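Local coordinates for protein potential RNA-dependent RNA polymerase (Human picobirnavirus, PDB 5I62) that catalyses RNA-directed RNA synthesis from ribonucleoside triphosphates and is thought to serve both transcription and genome replication of a double-stranded RNA virus, at residues R150-V162 with M205-V217. Numbering follows the deposited sequence.
Sequences RKAVVSKTIPCDV and MFPFAVNIRELQV
The Phe208 ring is covered on one face by the aliphatic chain of Arg150, whose CG lies 3.5 Å from the ring centroid and 7° off the normal, a CH-pi contact. The opposite face takes Ile212 CD1 from one turn on, offset toward the rim, and Val154 CG2 meets the edge in the ring plane. Phe208 is the knob, and Arg150, Val153, Val154 and Thr157 form the hole, where helix 208-228 steeply crosses the irregular helix 150-157 of the viral RNA-dependent RNA polymerase fold. The extended chain of Arg150 carries its guanidinium past the rim at CD1, nearly parallel to the ring (planes 15° apart) but not stacked on it. Its NE donates to a water 3.1 Å away that can in turn donate to Phe206 O, while NH1 is held by Lys137 O.

Thr157 OG1 turns back to donate to Val153 O at 2.8 Å, which leaves CG2 for Ile212 CD1. Beyond the cis-peptide Ile158-Pro159, strand 160-162 runs across helix 208-217 at nearly a right angle, its axis 8.1 Å away. That closeness suits the small Ala209, whose CB touches both Cys160 SG and Val162 CG1. Val162 CG2 packs on Arg213 CG at 3.8 Å. Bends at chi2 and chi3 turn Arg213 past the strand and along its own helix. Asp161, salt-bridged to Arg296, keeps OD1 4.4 Å from Arg213 NH2, too far for direct pairing; a water connects them, receiving from NH2 and donating to OD1 and Val162 O. Arg213 NH1 reaches Gln216 OE1 (N-H...O angle 174°) in the guanidinium plane, although NH1 stands above the Gln216 carbonyl plane.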
loop_
_atom_site.group_PDB
_atom_site.type_symbol
_atom_site.label_atom_id
_atom_site.label_comp_id
_atom_site.label_asym_id
_atom_site.label_seq_id
_atom_site.Cartn_x
_atom_site.Cartn_y
_atom_site.Cartn_z
ATOM N N ARG A 150 -6.632 17.571 8.932
ATOM C CA ARG A 150 -6.141 18.513 7.933
ATOM C C ARG A 150 -7.127 19.648 7.697
ATOM O O ARG A 150 -6.735 20.821 7.592
ATOM C CB ARG A 150 -5.881 17.777 6.624
ATOM C CG ARG A 150 -4.609 16.966 6.629
ATOM C CD ARG A 150 -4.568 16.057 5.414
ATOM N NE ARG A 150 -3.274 15.404 5.274
ATOM C CZ ARG A 150 -2.970 14.555 4.294
ATOM N NH1 ARG A 150 -3.870 14.252 3.375
ATOM N NH2 ARG A 150 -1.765 14.013 4.240
ATOM N N LYS A 151 -8.413 19.304 7.596
ATOM C CA LYS A 151 -9.447 20.281 7.280
ATOM C C LYS A 151 -9.382 21.472 8.231
ATOM O O LYS A 151 -9.547 22.625 7.816
ATOM C CB LYS A 151 -10.803 19.582 7.350
ATOM C CG LYS A 151 -11.978 20.335 6.780
ATOM C CD LYS A 151 -13.235 19.500 6.973
ATOM C CE LYS A 151 -14.243 19.771 5.868
ATOM N NZ LYS A 151 -15.544 20.276 6.397
ATOM N N ALA A 152 -9.073 21.205 9.504
ATOM C CA ALA A 152 -9.074 22.216 10.548
ATOM C C ALA A 152 -7.894 23.179 10.466
ATOM O O ALA A 152 -7.951 24.254 11.067
ATOM C CB ALA A 152 -9.071 21.533 11.911
ATOM N N VAL A 153 -6.812 22.822 9.774
ATOM C CA VAL A 153 -5.566 23.572 9.890
ATOM C C VAL A 153 -5.054 24.073 8.544
ATOM O O VAL A 153 -3.923 24.555 8.459
ATOM C CB VAL A 153 -4.491 22.748 10.625
ATOM C CG1 VAL A 153 -4.917 22.477 12.071
ATOM C CG2 VAL A 153 -4.184 21.411 9.855
ATOM N N VAL A 154 -5.872 23.994 7.493
ATOM C CA VAL A 154 -5.420 24.407 6.163
ATOM C C VAL A 154 -4.919 25.846 6.191
ATOM O O VAL A 154 -3.829 26.158 5.680
ATOM C CB VAL A 154 -6.544 24.233 5.125
ATOM C CG1 VAL A 154 -6.164 24.899 3.824
ATOM C CG2 VAL A 154 -6.843 22.758 4.893
ATOM N N SER A 155 -5.702 26.743 6.812
ATOM C CA SER A 155 -5.365 28.159 6.769
ATOM C C SER A 155 -4.100 28.446 7.562
ATOM O O SER A 155 -3.393 29.410 7.266
ATOM C CB SER A 155 -6.524 29.007 7.296
ATOM O OG SER A 155 -6.775 28.702 8.658
ATOM N N LYS A 156 -3.796 27.626 8.561
ATOM C CA LYS A 156 -2.556 27.769 9.314
ATOM C C LYS A 156 -1.357 27.128 8.621
ATOM O O LYS A 156 -0.220 27.346 9.053
ATOM C CB LYS A 156 -2.710 27.145 10.698
ATOM C CG LYS A 156 -3.768 27.805 11.565
ATOM C CD LYS A 156 -3.656 27.280 12.989
ATOM C CE LYS A 156 -4.993 26.797 13.514
ATOM N NZ LYS A 156 -4.846 25.962 14.747
ATOM N N THR A 157 -1.581 26.334 7.576
ATOM C CA THR A 157 -0.525 25.543 6.960
ATOM C C THR A 157 0.009 26.171 5.682
ATOM O O THR A 157 1.227 26.239 5.485
ATOM C CB THR A 157 -1.025 24.116 6.680
ATOM O OG1 THR A 157 -1.421 23.514 7.906
ATOM C CG2 THR A 157 0.097 23.250 6.064
ATOM N N ILE A 158 -0.875 26.625 4.804
ATOM C CA ILE A 158 -0.436 27.212 3.540
ATOM C C ILE A 158 -0.513 28.745 3.588
ATOM O O ILE A 158 -1.335 29.289 4.300
ATOM C CB ILE A 158 -1.250 26.648 2.362
ATOM C CG1 ILE A 158 -2.732 26.951 2.519
ATOM C CG2 ILE A 158 -1.034 25.139 2.236
ATOM C CD1 ILE A 158 -3.561 26.533 1.284
ATOM N N PRO A 159 0.355 29.443 2.831
ATOM C CA PRO A 159 1.406 28.852 2.001
ATOM C C PRO A 159 2.540 28.293 2.852
ATOM O O PRO A 159 2.779 28.782 3.964
ATOM C CB PRO A 159 1.877 30.034 1.146
ATOM C CG PRO A 159 1.701 31.203 2.062
ATOM C CD PRO A 159 0.400 30.918 2.787
ATOM N N CYS A 160 3.208 27.261 2.349
ATOM C CA CYS A 160 4.253 26.597 3.105
ATOM C C CYS A 160 5.466 26.348 2.217
ATOM O O CYS A 160 5.371 26.277 0.993
ATOM C CB CYS A 160 3.765 25.277 3.738
ATOM S SG CYS A 160 3.117 24.034 2.578
ATOM N N ASP A 161 6.614 26.250 2.880
ATOM C CA ASP A 161 7.904 25.971 2.267
ATOM C C ASP A 161 8.592 24.985 3.192
ATOM O O ASP A 161 8.675 25.245 4.396
ATOM C CB ASP A 161 8.730 27.253 2.111
ATOM C CG ASP A 161 10.092 27.011 1.467
ATOM O OD1 ASP A 161 10.202 26.120 0.601
ATOM O OD2 ASP A 161 11.053 27.719 1.833
ATOM N N VAL A 162 9.033 23.839 2.663
ATOM C CA VAL A 162 9.688 22.814 3.471
ATOM C C VAL A 162 11.026 22.455 2.837
ATOM O O VAL A 162 11.150 22.437 1.609
ATOM C CB VAL A 162 8.795 21.555 3.653
ATOM C CG1 VAL A 162 7.447 21.911 4.304
ATOM C CG2 VAL A 162 8.557 20.843 2.308
ATOM N N MET A 205 3.887 8.993 9.593
ATOM C CA MET A 205 2.787 9.952 9.444
ATOM C C MET A 205 3.412 11.330 9.236
ATOM O O MET A 205 3.970 11.915 10.163
ATOM C CB MET A 205 1.874 9.916 10.667
ATOM C CG MET A 205 1.102 8.610 10.820
ATOM S SD MET A 205 0.247 8.553 12.420
ATOM C CE MET A 205 -0.589 7.002 12.266
ATOM N N PHE A 206 3.343 11.836 8.001
ATOM C CA PHE A 206 4.100 13.009 7.583
ATOM C C PHE A 206 3.391 14.298 7.973
ATOM O O PHE A 206 2.168 14.333 8.045
ATOM C CB PHE A 206 4.300 13.005 6.069
ATOM C CG PHE A 206 5.556 12.322 5.617
ATOM C CD1 PHE A 206 5.853 11.042 6.041
ATOM C CD2 PHE A 206 6.439 12.959 4.769
ATOM C CE1 PHE A 206 7.001 10.392 5.620
ATOM C CE2 PHE A 206 7.598 12.317 4.336
ATOM C CZ PHE A 206 7.877 11.029 4.773
ATOM N N PRO A 207 4.153 15.375 8.188
ATOM C CA PRO A 207 3.544 16.701 8.342
ATOM C C PRO A 207 2.733 17.067 7.111
ATOM O O PRO A 207 3.152 16.828 5.977
ATOM C CB PRO A 207 4.750 17.640 8.505
ATOM C CG PRO A 207 5.878 16.759 8.942
ATOM C CD PRO A 207 5.627 15.439 8.234
ATOM N N PHE A 208 1.568 17.660 7.362
ATOM C CA PHE A 208 0.699 18.173 6.308
ATOM C C PHE A 208 1.485 19.023 5.303
ATOM O O PHE A 208 1.344 18.852 4.089
ATOM C CB PHE A 208 -0.430 18.988 6.974
ATOM C CG PHE A 208 -1.613 19.312 6.079
ATOM C CD1 PHE A 208 -1.837 18.647 4.887
ATOM C CD2 PHE A 208 -2.525 20.313 6.464
ATOM C CE1 PHE A 208 -2.932 18.960 4.091
ATOM C CE2 PHE A 208 -3.609 20.631 5.666
ATOM C CZ PHE A 208 -3.815 19.957 4.473
ATOM N N ALA A 209 2.327 19.943 5.798
ATOM C CA ALA A 209 3.075 20.830 4.905
ATOM C C ALA A 209 3.979 20.043 3.953
ATOM O O ALA A 209 4.083 20.375 2.762
ATOM C CB ALA A 209 3.900 21.839 5.711
ATOM N N VAL A 210 4.650 19.005 4.454
ATOM C CA VAL A 210 5.493 18.189 3.577
ATOM C C VAL A 210 4.636 17.470 2.544
ATOM O O VAL A 210 4.956 17.467 1.350
ATOM C CB VAL A 210 6.348 17.190 4.386
ATOM C CG1 VAL A 210 7.185 16.283 3.424
ATOM C CG2 VAL A 210 7.272 17.913 5.352
ATOM N N ASN A 211 3.538 16.845 2.985
ATOM C CA ASN A 211 2.674 16.119 2.057
ATOM C C ASN A 211 2.101 17.042 0.978
ATOM O O ASN A 211 2.015 16.655 -0.192
ATOM C CB ASN A 211 1.548 15.416 2.815
ATOM C CG ASN A 211 1.956 14.058 3.359
ATOM O OD1 ASN A 211 2.916 13.431 2.883
ATOM N ND2 ASN A 211 1.232 13.596 4.348
ATOM N N ILE A 212 1.700 18.264 1.345
ATOM C CA ILE A 212 1.258 19.234 0.336
ATOM C C ILE A 212 2.353 19.479 -0.703
ATOM O O ILE A 212 2.111 19.433 -1.915
ATOM C CB ILE A 212 0.831 20.556 1.004
ATOM C CG1 ILE A 212 -0.389 20.348 1.897
ATOM C CG2 ILE A 212 0.557 21.625 -0.067
ATOM C CD1 ILE A 212 -0.706 21.576 2.796
ATOM N N ARG A 213 3.570 19.783 -0.248
ATOM C CA ARG A 213 4.631 20.090 -1.198
ATOM C C ARG A 213 4.946 18.881 -2.078
ATOM O O ARG A 213 5.133 19.021 -3.293
ATOM C CB ARG A 213 5.874 20.567 -0.456
ATOM C CG ARG A 213 5.755 22.021 0.028
ATOM C CD ARG A 213 5.766 22.905 -1.176
ATOM N NE ARG A 213 7.112 23.283 -1.535
ATOM C CZ ARG A 213 7.556 23.503 -2.766
ATOM N NH1 ARG A 213 6.771 23.357 -3.820
ATOM N NH2 ARG A 213 8.818 23.857 -2.927
ATOM N N GLU A 214 5.025 17.691 -1.480
ATOM C CA GLU A 214 5.256 16.478 -2.266
ATOM C C GLU A 214 4.169 16.292 -3.321
ATOM O O GLU A 214 4.459 16.050 -4.499
ATOM C CB GLU A 214 5.302 15.259 -1.352
ATOM C CG GLU A 214 6.482 15.189 -0.418
ATOM C CD GLU A 214 6.326 14.021 0.541
ATOM O OE1 GLU A 214 5.180 13.769 0.997
ATOM O OE2 GLU A 214 7.334 13.366 0.839
ATOM N N LEU A 215 2.905 16.438 -2.918
ATOM C CA LEU A 215 1.802 16.126 -3.815
ATOM C C LEU A 215 1.639 17.145 -4.931
ATOM O O LEU A 215 0.939 16.862 -5.905
ATOM C CB LEU A 215 0.501 15.992 -3.027
ATOM C CG LEU A 215 0.387 14.754 -2.133
ATOM C CD1 LEU A 215 -0.894 14.812 -1.313
ATOM C CD2 LEU A 215 0.412 13.487 -2.955
ATOM N N GLN A 216 2.261 18.325 -4.818
ATOM C CA GLN A 216 2.280 19.235 -5.959
ATOM C C GLN A 216 2.873 18.562 -7.199
ATOM O O GLN A 216 2.578 18.973 -8.326
ATOM C CB GLN A 216 3.076 20.494 -5.629
ATOM C CG GLN A 216 2.395 21.451 -4.658
ATOM C CD GLN A 216 3.235 22.685 -4.460
ATOM O OE1 GLN A 216 4.095 22.724 -3.578
ATOM N NE2 GLN A 216 3.041 23.681 -5.321
ATOM N N VAL A 217 3.739 17.565 -7.006
ATOM C CA VAL A 217 4.288 16.782 -8.110
ATOM C C VAL A 217 3.553 15.453 -8.232
ATOM O O VAL A 217 3.126 15.063 -9.323
ATOM C CB VAL A 217 5.797 16.545 -7.939
ATOM C CG1 VAL A 217 6.246 15.380 -8.837
ATOM C CG2 VAL A 217 6.571 17.796 -8.294
HETATM O O HOH W 1 -0.691 15.123 6.881
HETATM O O HOH W 2 9.970 23.719 -0.287
#